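Local coordinates for uncharacterized protein (Legionella pneumophila subsp. pneumophila, PDB 4HFV) that is a putative Dot/Icm type IV secretion effector whose molecular activity is not firmly established, possibly acting as or alongside a metaeffector during intracellular infection, at residues Val55-Ile60 against Val76-Leu80. Sequence-based numbering, arbitrary orientation.
Sequences VLLKTI and VLNAL
Two consecutive helices, 49-64 and 70-90, form an antiparallel helical hairpin in the core of this all-helical protein, and residues 55-60 and 76-80 are where their buried apolar faces pack. Both segments are regular alpha helix, with phi/psi near -60/-45. Their axes approach to 10.6 Å at 174° between N-to-C directions, a nearly straight antiparallel pairing rather than a steeply crossed one. The register sets Leu56 opposite Leu80 and Thr59 opposite Leu77, with CA-CA separations of 7.3 Å in both pairs.

Leu80 points its CA-CB bond at the facing helix and, as a tp rotamer, inserts among Val55, Leu56 and Thr59: its CD2 lies 3.9 Å from Val55 CG1 and 3.8 Å from Leu56 CD2. One turn earlier Leu77, also tp, brings CD1 to 3.8 Å from Ile60 CG1 and 4.3 Å from Leu56 CD2. Leu56 and Ile60, both mt, leave their backbone sideways and extend into this seam. Thr59 CG2 meets Val76 CG1 at 4.2 Å. The contact is held by apolar packing, burying 286 Å² in all.

Other parts of the fold close around the hairpin: Tyr9 of helix 9-27 touches Ile60 and Leu77, while Phe133 of helix 120-136 reaches Thr59 and Val76. Thr59 is the polar member of the interface, and its m rotamer turns the hydroxyl back on its own helix. There Thr59 OG1 donates to Val55 O at 2.9 Å, while lying 3.3 Å from Leu80 CD2.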
loop_
_atom_site.group_PDB
_atom_site.type_symbol
_atom_site.label_atom_id
_atom_site.label_comp_id
_atom_site.label_asym_id
_atom_site.label_seq_id
_atom_site.Cartn_x
_atom_site.Cartn_y
_atom_site.Cartn_z
ATOM N N VAL A 55 -18.969 7.447 -14.167
ATOM C CA VAL A 55 -17.715 6.758 -13.859
ATOM C C VAL A 55 -17.681 5.342 -14.387
ATOM O O VAL A 55 -16.684 4.910 -14.975
ATOM C CB VAL A 55 -17.447 6.783 -12.379
ATOM C CG1 VAL A 55 -16.337 5.809 -12.047
ATOM C CG2 VAL A 55 -17.051 8.222 -12.025
ATOM N N LEU A 56 -18.808 4.630 -14.252
ATOM C CA LEU A 56 -18.924 3.295 -14.826
ATOM C C LEU A 56 -18.755 3.315 -16.339
ATOM O O LEU A 56 -18.007 2.514 -16.880
ATOM C CB LEU A 56 -20.285 2.659 -14.490
ATOM C CG LEU A 56 -20.395 2.087 -13.084
ATOM C CD1 LEU A 56 -21.897 1.866 -12.651
ATOM C CD2 LEU A 56 -19.638 0.790 -13.137
ATOM N N LEU A 57 -19.453 4.221 -17.016
ATOM C CA LEU A 57 -19.342 4.337 -18.455
ATOM C C LEU A 57 -17.960 4.816 -18.912
ATOM O O LEU A 57 -17.470 4.384 -19.976
ATOM C CB LEU A 57 -20.459 5.242 -19.023
ATOM C CG LEU A 57 -21.921 4.743 -18.899
ATOM C CD1 LEU A 57 -22.955 5.816 -19.348
ATOM C CD2 LEU A 57 -22.094 3.512 -19.675
ATOM N N LYS A 58 -17.337 5.750 -18.208
ATOM C CA LYS A 58 -15.985 6.163 -18.603
ATOM C C LYS A 58 -14.999 5.003 -18.406
ATOM O O LYS A 58 -14.115 4.766 -19.238
ATOM C CB LYS A 58 -15.489 7.374 -17.823
ATOM C CG LYS A 58 -14.140 7.848 -18.222
ATOM C CD LYS A 58 -14.036 8.327 -19.671
ATOM C CE LYS A 58 -15.022 9.439 -19.958
ATOM N NZ LYS A 58 -14.828 9.957 -21.359
ATOM N N THR A 59 -15.177 4.284 -17.321
ATOM C CA THR A 59 -14.334 3.116 -17.032
ATOM C C THR A 59 -14.458 2.125 -18.172
ATOM O O THR A 59 -13.452 1.663 -18.700
ATOM C CB THR A 59 -14.653 2.534 -15.630
ATOM O OG1 THR A 59 -14.172 3.448 -14.650
ATOM C CG2 THR A 59 -14.036 1.173 -15.379
ATOM N N ILE A 60 -15.685 1.818 -18.588
ATOM C CA ILE A 60 -15.886 0.900 -19.688
ATOM C C ILE A 60 -15.254 1.362 -21.006
ATOM O O ILE A 60 -14.604 0.580 -21.698
ATOM C CB ILE A 60 -17.390 0.660 -19.896
ATOM C CG1 ILE A 60 -17.936 -0.286 -18.811
ATOM C CG2 ILE A 60 -17.620 0.104 -21.240
ATOM C CD1 ILE A 60 -19.500 -0.204 -18.645
ATOM N N VAL A 76 -10.818 -4.885 -13.047
ATOM C CA VAL A 76 -11.181 -3.487 -12.889
ATOM C C VAL A 76 -12.681 -3.233 -12.867
ATOM O O VAL A 76 -13.192 -2.531 -11.955
ATOM C CB VAL A 76 -10.502 -2.584 -13.921
ATOM C CG1 VAL A 76 -10.976 -1.125 -13.759
ATOM C CG2 VAL A 76 -8.943 -2.670 -13.755
ATOM N N LEU A 77 -13.413 -3.755 -13.850
ATOM C CA LEU A 77 -14.851 -3.468 -13.910
ATOM C C LEU A 77 -15.593 -4.112 -12.726
ATOM O O LEU A 77 -16.434 -3.469 -12.123
ATOM C CB LEU A 77 -15.455 -3.836 -15.272
ATOM C CG LEU A 77 -16.891 -3.362 -15.539
ATOM C CD1 LEU A 77 -17.090 -1.819 -15.411
ATOM C CD2 LEU A 77 -17.365 -3.829 -16.906
ATOM N N ASN A 78 -15.270 -5.363 -12.378
ATOM C CA ASN A 78 -15.884 -5.978 -11.204
ATOM C C ASN A 78 -15.633 -5.139 -9.962
ATOM O O ASN A 78 -16.545 -4.887 -9.183
ATOM C CB ASN A 78 -15.336 -7.388 -10.960
ATOM C CG ASN A 78 -15.989 -8.447 -11.843
ATOM O OD1 ASN A 78 -16.823 -9.215 -11.379
ATOM N ND2 ASN A 78 -15.571 -8.535 -13.086
ATOM N N ALA A 79 -14.373 -4.735 -9.760
ATOM C CA ALA A 79 -14.027 -3.907 -8.620
ATOM C C ALA A 79 -14.874 -2.626 -8.564
ATOM O O ALA A 79 -15.386 -2.263 -7.516
ATOM C CB ALA A 79 -12.483 -3.544 -8.605
ATOM N N LEU A 80 -14.975 -1.899 -9.664
ATOM C CA LEU A 80 -15.753 -0.667 -9.632
ATOM C C LEU A 80 -17.235 -0.934 -9.355
ATOM O O LEU A 80 -17.869 -0.158 -8.644
ATOM C CB LEU A 80 -15.651 0.064 -10.958
ATOM C CG LEU A 80 -16.383 1.391 -11.048
ATOM C CD1 LEU A 80 -15.922 2.353 -9.971
ATOM C CD2 LEU A 80 -16.127 1.946 -12.438
#